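Local coordinates for protein cytochrome P450 CYP260B1 (Sorangium cellulosum, PDB 5HIW) that belongs to the cytochrome P450 family of haem proteins and carries a protoporphyrin IX iron group in its helix-rich fold, at residues L7-G19 with Q369-F382. Residues are numbered along the deposited sequence; the frame is centred on the assembly and turned at random.
Sequences LFSFTSKDPSAFG and QPTFSTAPRGAAAF
P15 sets its CB over one face of the F372 ring, near the centre. This CB sits 3.8 Å from the ring centroid and 13° off the ring normal, a CH-pi contact. The carbonyl oxygen of S12 comes to the edge of the same ring, in its plane. That oxygen is also taken up by the backbone: F372 N donates to S12 O at 2.7 Å, and S12 N returns a bond to F372 O. The two residues thus form a single antiparallel bridge. At the outer end, the K13 chain is kinked at chi2 and chi4, which lays CD against Q369 CB and brings K13 NZ to T371 OG1 at 3.0 Å. Water 2 links K13 O to P370 O.

At the other end, T374 turns its side chain toward 7-19. Its chi1 of 57° tucks OG1 over the backbone, where it donates to F8 O, 2.7 Å away in the carbonyl plane. The T374 methyl CG2 meets the F18 ring, 3.6 Å from F18 CE2. Water 1 bridges F8 O, F10 O and T374 N, so F8 O receives two donors. The F18 and F382 rings make an offset pair with little overlap, planes 19° apart and centroids 5.3 Å from each other. P15 O meets the F382 ring at its edge. The side chain of F382 is about 10 Å from the haem.

V242 of helix 232-245 also touches F372, and D385 bonds to T371 N. D14 accepts from S16 N, a capping bond in the type I turn that leads into helix 17-28. The arrangement ties the N-terminal lead-in of this helix to the small two-stranded sheet 372-373/383-384, a C-terminal beta hairpin of the cytochrome P450 fold.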
# COMPACT_ATOMS: atom_id res chain seq x y z
N LEU A 7 15.06 -0.80 16.12
CA LEU A 7 13.90 -1.70 16.15
C LEU A 7 13.48 -2.23 14.77
O LEU A 7 12.86 -3.27 14.65
CB LEU A 7 12.75 -0.94 16.81
CG LEU A 7 12.96 -0.37 18.21
CD1 LEU A 7 11.69 0.30 18.65
CD2 LEU A 7 13.31 -1.48 19.21
N PHE A 8 13.87 -1.53 13.71
CA PHE A 8 13.38 -1.87 12.37
C PHE A 8 14.18 -2.96 11.65
O PHE A 8 13.77 -3.44 10.60
CB PHE A 8 13.20 -0.60 11.55
CG PHE A 8 11.92 0.15 11.89
CD1 PHE A 8 11.77 0.83 13.09
CD2 PHE A 8 10.83 0.12 11.01
CE1 PHE A 8 10.62 1.49 13.40
CE2 PHE A 8 9.66 0.78 11.33
CZ PHE A 8 9.54 1.49 12.48
N SER A 9 15.34 -3.31 12.20
CA SER A 9 16.16 -4.41 11.63
C SER A 9 15.66 -5.77 12.17
O SER A 9 16.04 -6.81 11.69
CB SER A 9 17.67 -4.17 11.90
OG SER A 9 17.87 -3.92 13.29
N PHE A 10 14.77 -5.76 13.13
CA PHE A 10 14.12 -6.99 13.64
C PHE A 10 13.62 -7.86 12.47
O PHE A 10 12.99 -7.35 11.54
CB PHE A 10 12.96 -6.54 14.56
CG PHE A 10 12.24 -7.66 15.28
CD1 PHE A 10 11.17 -8.27 14.70
CD2 PHE A 10 12.64 -8.08 16.55
CE1 PHE A 10 10.49 -9.33 15.33
CE2 PHE A 10 11.97 -9.09 17.21
CZ PHE A 10 10.89 -9.72 16.61
N THR A 11 13.98 -9.14 12.46
CA THR A 11 13.37 -10.13 11.56
C THR A 11 12.81 -11.29 12.37
O THR A 11 13.12 -11.43 13.56
CB THR A 11 14.33 -10.71 10.52
OG1 THR A 11 15.28 -11.54 11.17
CG2 THR A 11 15.06 -9.64 9.81
N SER A 12 11.94 -12.08 11.74
CA SER A 12 11.29 -13.19 12.42
C SER A 12 10.53 -14.07 11.50
O SER A 12 10.10 -13.66 10.42
CB SER A 12 10.33 -12.70 13.48
OG SER A 12 9.82 -13.79 14.24
N LYS A 13 10.33 -15.32 11.94
CA LYS A 13 9.42 -16.21 11.25
C LYS A 13 7.99 -16.07 11.71
O LYS A 13 7.12 -16.70 11.15
CB LYS A 13 9.81 -17.70 11.47
CG LYS A 13 11.25 -17.95 11.13
CD LYS A 13 11.38 -18.45 9.73
CE LYS A 13 12.77 -19.00 9.50
NZ LYS A 13 13.56 -17.82 9.13
N ASP A 14 7.76 -15.30 12.74
CA ASP A 14 6.45 -15.18 13.33
C ASP A 14 5.93 -13.84 12.86
O ASP A 14 6.53 -12.81 13.16
CB ASP A 14 6.63 -15.22 14.81
CG ASP A 14 5.37 -14.89 15.60
OD1 ASP A 14 4.30 -14.58 15.09
OD2 ASP A 14 5.50 -14.97 16.87
N PRO A 15 4.82 -13.87 12.14
CA PRO A 15 4.31 -12.64 11.55
C PRO A 15 3.89 -11.54 12.51
O PRO A 15 3.87 -10.35 12.12
CB PRO A 15 3.19 -13.11 10.66
CG PRO A 15 2.86 -14.48 11.11
CD PRO A 15 4.12 -15.05 11.60
N SER A 16 3.58 -11.87 13.76
CA SER A 16 3.11 -10.88 14.69
C SER A 16 4.23 -10.39 15.65
O SER A 16 4.00 -9.45 16.42
CB SER A 16 1.89 -11.43 15.46
OG SER A 16 2.40 -12.36 16.41
N ALA A 17 5.46 -10.89 15.51
CA ALA A 17 6.51 -10.57 16.50
C ALA A 17 6.92 -9.12 16.39
O ALA A 17 7.23 -8.47 17.41
CB ALA A 17 7.74 -11.46 16.36
N PHE A 18 6.91 -8.60 15.17
CA PHE A 18 7.34 -7.21 14.99
C PHE A 18 6.36 -6.26 15.61
O PHE A 18 6.75 -5.32 16.27
CB PHE A 18 7.52 -6.90 13.53
CG PHE A 18 8.01 -5.50 13.25
CD1 PHE A 18 9.20 -5.05 13.80
CD2 PHE A 18 7.36 -4.68 12.36
CE1 PHE A 18 9.67 -3.81 13.54
CE2 PHE A 18 7.85 -3.44 12.08
CZ PHE A 18 9.01 -2.99 12.67
N GLY A 19 5.06 -6.48 15.46
CA GLY A 19 4.11 -5.52 16.04
C GLY A 19 4.16 -5.60 17.56
O GLY A 19 4.05 -4.59 18.25
N GLN A 369 9.73 -21.91 5.62
CA GLN A 369 9.60 -20.99 6.73
C GLN A 369 9.88 -19.56 6.20
O GLN A 369 11.00 -19.09 6.24
CB GLN A 369 10.66 -21.34 7.83
CG GLN A 369 10.99 -22.82 8.09
CD GLN A 369 9.75 -23.65 8.30
OE1 GLN A 369 8.76 -23.16 8.83
NE2 GLN A 369 9.78 -24.90 7.85
N PRO A 370 8.87 -18.87 5.73
CA PRO A 370 9.10 -17.49 5.32
C PRO A 370 9.68 -16.60 6.43
O PRO A 370 9.31 -16.78 7.60
CB PRO A 370 7.70 -16.99 4.99
CG PRO A 370 6.80 -18.16 4.96
CD PRO A 370 7.46 -19.22 5.81
N THR A 371 10.52 -15.59 6.09
CA THR A 371 10.92 -14.58 7.05
C THR A 371 10.23 -13.20 6.84
O THR A 371 10.21 -12.68 5.68
CB THR A 371 12.44 -14.33 6.94
OG1 THR A 371 13.14 -15.58 7.12
CG2 THR A 371 12.89 -13.37 7.97
N PHE A 372 9.75 -12.63 7.93
CA PHE A 372 9.08 -11.30 8.00
C PHE A 372 10.07 -10.26 8.38
O PHE A 372 10.82 -10.42 9.37
CB PHE A 372 7.89 -11.33 8.98
CG PHE A 372 6.81 -12.27 8.52
CD1 PHE A 372 6.92 -13.61 8.73
CD2 PHE A 372 5.73 -11.81 7.77
CE1 PHE A 372 5.99 -14.48 8.28
CE2 PHE A 372 4.81 -12.68 7.29
CZ PHE A 372 4.93 -14.00 7.48
N SER A 373 10.06 -9.16 7.62
CA SER A 373 10.95 -8.04 7.88
C SER A 373 10.34 -6.78 7.29
O SER A 373 9.28 -6.82 6.62
CB SER A 373 12.32 -8.25 7.24
OG SER A 373 12.29 -8.01 5.90
N THR A 374 11.03 -5.68 7.54
CA THR A 374 10.63 -4.38 6.99
C THR A 374 11.39 -4.04 5.72
O THR A 374 11.23 -2.91 5.17
CB THR A 374 10.81 -3.26 7.96
OG1 THR A 374 12.18 -3.23 8.38
CG2 THR A 374 9.96 -3.46 9.18
N ALA A 375 12.19 -4.98 5.24
CA ALA A 375 12.69 -4.87 3.89
C ALA A 375 12.60 -6.18 3.16
O ALA A 375 13.60 -6.67 2.64
CB ALA A 375 14.14 -4.33 3.89
N PRO A 376 11.40 -6.79 3.08
CA PRO A 376 11.27 -8.07 2.39
C PRO A 376 11.50 -7.94 0.89
O PRO A 376 10.88 -7.11 0.23
CB PRO A 376 9.81 -8.48 2.65
CG PRO A 376 9.13 -7.20 2.82
CD PRO A 376 10.08 -6.29 3.52
N ARG A 377 12.45 -8.71 0.37
CA ARG A 377 12.97 -8.53 -1.03
C ARG A 377 13.43 -7.08 -1.33
O ARG A 377 13.31 -6.63 -2.47
CB ARG A 377 11.92 -8.96 -2.06
CG ARG A 377 11.18 -10.25 -1.71
CD ARG A 377 10.26 -10.63 -2.87
NE ARG A 377 9.70 -11.97 -2.69
CZ ARG A 377 9.39 -12.81 -3.66
NH1 ARG A 377 9.53 -12.46 -4.93
NH2 ARG A 377 8.89 -13.98 -3.37
N GLY A 378 13.91 -6.35 -0.30
CA GLY A 378 14.24 -4.93 -0.40
C GLY A 378 13.09 -3.91 -0.48
O GLY A 378 13.33 -2.68 -0.56
N ALA A 379 11.84 -4.37 -0.48
CA ALA A 379 10.72 -3.46 -0.64
C ALA A 379 10.55 -2.62 0.59
O ALA A 379 11.00 -2.99 1.70
CB ALA A 379 9.45 -4.24 -0.91
N ALA A 380 9.85 -1.50 0.41
CA ALA A 380 9.54 -0.59 1.52
C ALA A 380 8.17 -1.01 2.04
O ALA A 380 7.15 -0.39 1.72
CB ALA A 380 9.49 0.86 1.06
N ALA A 381 8.13 -2.12 2.80
CA ALA A 381 6.86 -2.66 3.29
C ALA A 381 7.21 -3.42 4.51
O ALA A 381 8.39 -3.64 4.76
CB ALA A 381 6.29 -3.61 2.29
N PHE A 382 6.20 -3.89 5.23
CA PHE A 382 6.37 -5.01 6.17
C PHE A 382 5.73 -6.26 5.62
O PHE A 382 4.56 -6.26 5.18
CB PHE A 382 5.80 -4.71 7.54
CG PHE A 382 5.84 -5.90 8.46
CD1 PHE A 382 7.05 -6.26 9.06
CD2 PHE A 382 4.75 -6.71 8.61
CE1 PHE A 382 7.13 -7.41 9.86
CE2 PHE A 382 4.81 -7.83 9.45
CZ PHE A 382 6.03 -8.18 10.06
O HOH W 1 13.44 -5.80 9.39
O HOH W 2 7.26 -17.89 8.72